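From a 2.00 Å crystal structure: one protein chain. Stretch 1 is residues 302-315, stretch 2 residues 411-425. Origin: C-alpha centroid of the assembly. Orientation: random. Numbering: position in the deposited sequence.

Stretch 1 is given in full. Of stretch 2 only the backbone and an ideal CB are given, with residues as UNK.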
# COMPACT_ATOMS: atom_id res chain seq x y z
N THR A 302 26.21 -21.33 -8.36
CA THR A 302 27.54 -21.15 -7.81
C THR A 302 27.62 -19.87 -6.99
O THR A 302 26.69 -19.06 -7.01
CB THR A 302 28.57 -21.06 -8.94
OG1 THR A 302 28.25 -19.96 -9.79
CG2 THR A 302 28.57 -22.33 -9.76
N ILE A 303 28.71 -19.70 -6.26
CA ILE A 303 28.90 -18.50 -5.47
C ILE A 303 30.10 -17.78 -6.06
O ILE A 303 30.94 -18.40 -6.69
CB ILE A 303 29.14 -18.83 -3.97
CG1 ILE A 303 30.17 -19.95 -3.83
CG2 ILE A 303 27.81 -19.23 -3.32
CD1 ILE A 303 30.32 -20.46 -2.39
N PRO A 304 30.18 -16.45 -5.88
CA PRO A 304 31.30 -15.68 -6.43
C PRO A 304 32.62 -16.14 -5.83
O PRO A 304 32.69 -16.43 -4.62
CB PRO A 304 30.97 -14.24 -6.01
CG PRO A 304 29.49 -14.26 -5.86
CD PRO A 304 29.24 -15.57 -5.17
N SER A 305 33.66 -16.19 -6.65
CA SER A 305 34.97 -16.63 -6.19
C SER A 305 35.53 -15.68 -5.13
O SER A 305 36.31 -16.08 -4.26
CB SER A 305 35.97 -16.73 -7.35
OG SER A 305 36.28 -15.47 -7.91
N ASN A 306 35.12 -14.41 -5.19
CA ASN A 306 35.60 -13.45 -4.20
C ASN A 306 34.62 -13.37 -3.03
O ASN A 306 34.84 -12.61 -2.08
CB ASN A 306 35.82 -12.07 -4.82
CG ASN A 306 34.53 -11.41 -5.31
OD1 ASN A 306 33.46 -12.02 -5.31
ND2 ASN A 306 34.65 -10.15 -5.73
N ASN A 307 33.55 -14.16 -3.10
CA ASN A 307 32.56 -14.21 -2.03
C ASN A 307 31.96 -12.85 -1.73
O ASN A 307 31.74 -12.51 -0.57
CB ASN A 307 33.21 -14.75 -0.76
CG ASN A 307 33.73 -16.15 -0.94
OD1 ASN A 307 32.95 -17.08 -1.15
ND2 ASN A 307 35.04 -16.32 -0.85
N GLY A 308 31.66 -12.08 -2.78
CA GLY A 308 31.10 -10.76 -2.58
C GLY A 308 29.59 -10.66 -2.70
O GLY A 308 28.88 -11.67 -2.70
N VAL A 309 29.11 -9.43 -2.82
CA VAL A 309 27.69 -9.14 -2.94
C VAL A 309 27.12 -9.77 -4.21
O VAL A 309 27.74 -9.71 -5.27
CB VAL A 309 27.44 -7.61 -3.00
CG1 VAL A 309 25.94 -7.32 -3.05
CG2 VAL A 309 28.05 -6.93 -1.79
N THR A 310 25.94 -10.39 -4.10
CA THR A 310 25.32 -11.02 -5.26
C THR A 310 24.19 -10.15 -5.80
O THR A 310 23.72 -9.23 -5.13
CB THR A 310 24.70 -12.39 -4.93
OG1 THR A 310 23.57 -12.20 -4.08
CG2 THR A 310 25.72 -13.29 -4.23
N GLU A 311 23.75 -10.47 -7.01
CA GLU A 311 22.66 -9.73 -7.62
C GLU A 311 21.37 -9.97 -6.86
O GLU A 311 20.48 -9.12 -6.86
CB GLU A 311 22.52 -10.13 -9.09
CG GLU A 311 23.81 -9.87 -9.89
CD GLU A 311 23.65 -10.13 -11.39
OE1 GLU A 311 23.36 -11.28 -11.77
OE2 GLU A 311 23.84 -9.17 -12.17
N ALA A 312 21.26 -11.11 -6.20
CA ALA A 312 20.06 -11.42 -5.42
C ALA A 312 19.94 -10.34 -4.35
O ALA A 312 18.88 -9.77 -4.14
CB ALA A 312 20.17 -12.80 -4.77
N THR A 313 21.06 -10.05 -3.70
CA THR A 313 21.10 -9.05 -2.65
C THR A 313 20.83 -7.66 -3.21
O THR A 313 19.99 -6.93 -2.68
CB THR A 313 22.47 -9.09 -1.93
OG1 THR A 313 22.62 -10.37 -1.29
CG2 THR A 313 22.58 -8.00 -0.88
N VAL A 314 21.52 -7.31 -4.29
CA VAL A 314 21.32 -6.00 -4.91
C VAL A 314 19.84 -5.83 -5.23
O VAL A 314 19.23 -4.83 -4.87
CB VAL A 314 22.14 -5.86 -6.22
CG1 VAL A 314 21.91 -4.48 -6.83
CG2 VAL A 314 23.62 -6.07 -5.95
N ASP A 315 19.25 -6.82 -5.89
CA ASP A 315 17.84 -6.77 -6.26
C ASP A 315 16.91 -6.68 -5.06
O ASP A 315 15.99 -5.86 -5.02
CB ASP A 315 17.45 -8.00 -7.08
CG ASP A 315 16.02 -7.93 -7.62
OD1 ASP A 315 15.79 -7.20 -8.60
OD2 ASP A 315 15.14 -8.61 -7.05
N UNK A 411 33.66 -20.91 7.70
CA UNK A 411 34.43 -19.68 7.62
C UNK A 411 34.10 -18.91 6.34
O UNK A 411 33.78 -17.72 6.40
CB UNK A 411 35.93 -19.99 7.68
N UNK A 412 34.16 -19.59 5.20
CA UNK A 412 33.87 -18.96 3.91
C UNK A 412 32.40 -18.57 3.75
O UNK A 412 32.10 -17.49 3.24
CB UNK A 412 34.27 -19.90 2.77
N UNK A 413 31.50 -19.46 4.15
CA UNK A 413 30.07 -19.17 4.05
C UNK A 413 29.76 -17.99 4.97
O UNK A 413 29.00 -17.08 4.60
CB UNK A 413 29.23 -20.39 4.42
N UNK A 414 30.36 -17.98 6.16
CA UNK A 414 30.13 -16.87 7.07
C UNK A 414 30.55 -15.54 6.45
O UNK A 414 29.84 -14.54 6.54
CB UNK A 414 30.88 -17.10 8.38
N UNK A 415 31.71 -15.55 5.81
CA UNK A 415 32.25 -14.36 5.15
C UNK A 415 31.32 -13.92 4.02
O UNK A 415 30.97 -12.74 3.90
CB UNK A 415 33.66 -14.63 4.61
N UNK A 416 30.94 -14.87 3.17
CA UNK A 416 30.05 -14.60 2.05
C UNK A 416 28.75 -13.93 2.51
O UNK A 416 28.36 -12.89 1.98
CB UNK A 416 29.74 -15.90 1.31
N UNK A 417 28.09 -14.48 3.53
CA UNK A 417 26.85 -13.88 4.01
C UNK A 417 27.08 -12.48 4.57
O UNK A 417 26.30 -11.55 4.31
CB UNK A 417 26.21 -14.77 5.08
N UNK A 418 28.16 -12.30 5.33
CA UNK A 418 28.45 -10.99 5.89
C UNK A 418 28.75 -9.95 4.81
O UNK A 418 28.37 -8.79 4.95
CB UNK A 418 29.63 -11.09 6.86
N UNK A 419 29.40 -10.35 3.72
CA UNK A 419 29.69 -9.37 2.68
C UNK A 419 28.38 -8.87 2.09
O UNK A 419 28.26 -7.69 1.72
CB UNK A 419 30.58 -9.97 1.59
N UNK A 420 27.39 -9.75 2.00
CA UNK A 420 26.11 -9.35 1.46
C UNK A 420 25.35 -8.52 2.50
O UNK A 420 24.78 -7.48 2.17
CB UNK A 420 25.30 -10.58 1.04
N UNK A 421 25.35 -8.96 3.75
CA UNK A 421 24.66 -8.21 4.79
C UNK A 421 25.25 -6.82 4.94
O UNK A 421 24.59 -5.91 5.45
CB UNK A 421 24.73 -8.96 6.12
N UNK A 422 26.50 -6.64 4.52
CA UNK A 422 27.15 -5.33 4.60
C UNK A 422 26.41 -4.35 3.70
O UNK A 422 26.13 -3.22 4.10
CB UNK A 422 28.62 -5.42 4.20
N UNK A 423 26.09 -4.78 2.48
CA UNK A 423 25.35 -3.92 1.57
C UNK A 423 23.94 -3.76 2.13
O UNK A 423 23.37 -2.66 2.08
CB UNK A 423 25.33 -4.49 0.15
N UNK A 424 23.38 -4.83 2.69
CA UNK A 424 22.04 -4.76 3.28
C UNK A 424 21.94 -3.64 4.32
O UNK A 424 20.99 -2.85 4.32
CB UNK A 424 21.68 -6.10 3.92
N UNK A 425 22.92 -3.58 5.21
CA UNK A 425 22.93 -2.56 6.25
C UNK A 425 23.17 -1.14 5.71
O UNK A 425 22.64 -0.17 6.25
CB UNK A 425 24.00 -2.90 7.28

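Stretch 2 is helical throughout, which favours helix-compatible residues. Position 411 has nothing of stretch 1 near its CB; it is Gln411.

At 412 the CB points sideways, 5.0 Å from Asn307 OD1, and beyond it lie two carbonyl-type acceptors, Asn307 OD1 and Pro304 O. A long donor, lysine or arginine, suits the distance. The residue is Arg412, fully extended with every chi near 180°. Its NE donates to Asn307 OD1 at 2.6 Å, and its NH2 adds weak bonds to Asn307 OD1 (3.1 Å) and Pro304 O (3.2 Å). Both acceptors lie at the guanidinium edge, where the N-H groups point, leaving one face for Ile303 CD1. A water accepts from Arg412 NH2 (2.8 Å) and donates to Ile303 O (2.8 Å).

At 415 the CB points toward stretch 1 but stays 5.4 Å from Asn307 CB, leaving room for a large apolar or aromatic group. Phe415 turns its ring edge to Asn307, with CD2 3.6 Å from Asn307 CB.

Position 416 sits where the backbones come close, its CA 4.8 Å from that of Asn307. The CB points sideways, along a wall of Ile303, Pro304 and Thr310: leucine, methionine or an aromatic would fit. Phe416 lays one face under Ile303 CB, while its edge meets Gly308 O (CE1 to O, 3.4 Å) and Thr310 CG2 (CE1 to CG2, 3.6 Å).

At 419 the CB points toward stretch 1, only 3.5 Å from Asn307 O and 4.3 Å from Gly308 CA. A flexible, unbranched chain looks safest. Met419 places CG 3.5 Å from Asn307 O, a carbonyl left without a polar partner.

At 420 the CB lies 3.6 Å from Thr313 OG1, with Gly308 O and Thr310 N also nearby. This mixed polar pocket invites a short side chain that can both donate and accept: asparagine, serine or threonine. Asn420 brings its amide among these groups, although its orientation in the model is doubtful.

At 423 the CB points toward Val309 CG2 (4.1 Å) and Thr313 CG2 (4.6 Å), calling for a branched aliphatic. Leu423 packs CD2 against Val309 CG1 at 3.5 Å and reaches Val314 CG2 at 4.2 Å.

At 424, sideways, a small aliphatic suffices: Val424 CG2 lies 4.1 Å from Thr313 CG2. Positions 413, 414, 417, 418, 421 and 422 make no contact and are Ile413, Gly414, Ile417, Leu418, Leu421 and Thr422. Position 425, Glu425, is out of reach.

Stretch 2 (411-425) QRIGFFILMNLTLVE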
# COMPACT_ATOMS: atom_id res chain seq x y z
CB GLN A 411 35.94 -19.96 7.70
CG GLN A 411 36.79 -18.68 7.62
CD GLN A 411 38.25 -18.94 7.95
OE1 GLN A 411 38.89 -19.82 7.35
NE2 GLN A 411 38.78 -18.19 8.89
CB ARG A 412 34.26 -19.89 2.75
CG ARG A 412 33.91 -19.30 1.39
CD ARG A 412 34.25 -20.17 0.19
NE ARG A 412 33.84 -19.49 -1.03
CZ ARG A 412 33.99 -19.96 -2.27
NH1 ARG A 412 34.54 -21.15 -2.47
NH2 ARG A 412 33.58 -19.25 -3.30
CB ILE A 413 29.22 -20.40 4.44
CG1 ILE A 413 29.39 -21.49 3.38
CG2 ILE A 413 27.75 -19.99 4.60
CD1 ILE A 413 28.90 -22.90 3.81
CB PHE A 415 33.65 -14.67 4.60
CG PHE A 415 34.27 -13.53 3.82
CD1 PHE A 415 34.75 -12.40 4.48
CD2 PHE A 415 34.35 -13.59 2.44
CE1 PHE A 415 35.31 -11.34 3.76
CE2 PHE A 415 34.92 -12.53 1.70
CZ PHE A 415 35.40 -11.40 2.37
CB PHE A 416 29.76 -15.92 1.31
CG PHE A 416 28.73 -15.83 0.22
CD1 PHE A 416 28.84 -14.89 -0.81
CD2 PHE A 416 27.66 -16.71 0.20
CE1 PHE A 416 27.90 -14.83 -1.84
CE2 PHE A 416 26.70 -16.68 -0.83
CZ PHE A 416 26.82 -15.73 -1.85
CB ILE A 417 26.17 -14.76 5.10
CG1 ILE A 417 25.93 -16.18 4.57
CG2 ILE A 417 24.83 -14.14 5.52
CD1 ILE A 417 25.11 -16.23 3.26
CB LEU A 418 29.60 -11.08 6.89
CG LEU A 418 29.22 -11.74 8.22
CD1 LEU A 418 30.48 -12.08 8.98
CD2 LEU A 418 28.34 -10.83 9.05
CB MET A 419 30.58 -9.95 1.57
CG MET A 419 32.07 -10.07 1.94
SD MET A 419 32.89 -8.49 2.37
CE MET A 419 33.00 -7.74 0.75
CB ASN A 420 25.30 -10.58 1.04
CG ASN A 420 25.82 -11.21 -0.26
OD1 ASN A 420 26.80 -11.95 -0.26
ND2 ASN A 420 25.17 -10.88 -1.36
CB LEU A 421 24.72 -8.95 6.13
CG LEU A 421 23.83 -10.19 6.27
CD1 LEU A 421 24.15 -10.89 7.60
CD2 LEU A 421 22.35 -9.80 6.20
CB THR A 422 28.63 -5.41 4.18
OG1 THR A 422 29.39 -5.97 5.25
CG2 THR A 422 29.17 -4.02 3.86
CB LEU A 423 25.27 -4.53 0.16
CG LEU A 423 24.36 -3.74 -0.79
CD1 LEU A 423 24.87 -2.31 -0.92
CD2 LEU A 423 24.30 -4.40 -2.15
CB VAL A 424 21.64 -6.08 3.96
CG1 VAL A 424 20.39 -5.88 4.81
CG2 VAL A 424 21.40 -7.14 2.91
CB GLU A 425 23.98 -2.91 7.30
CG GLU A 425 24.13 -1.88 8.40
CD GLU A 425 24.60 -2.49 9.70
OE1 GLU A 425 25.57 -3.28 9.67
OE2 GLU A 425 24.00 -2.18 10.75
O HOH W 1 33.14 -19.93 -5.98
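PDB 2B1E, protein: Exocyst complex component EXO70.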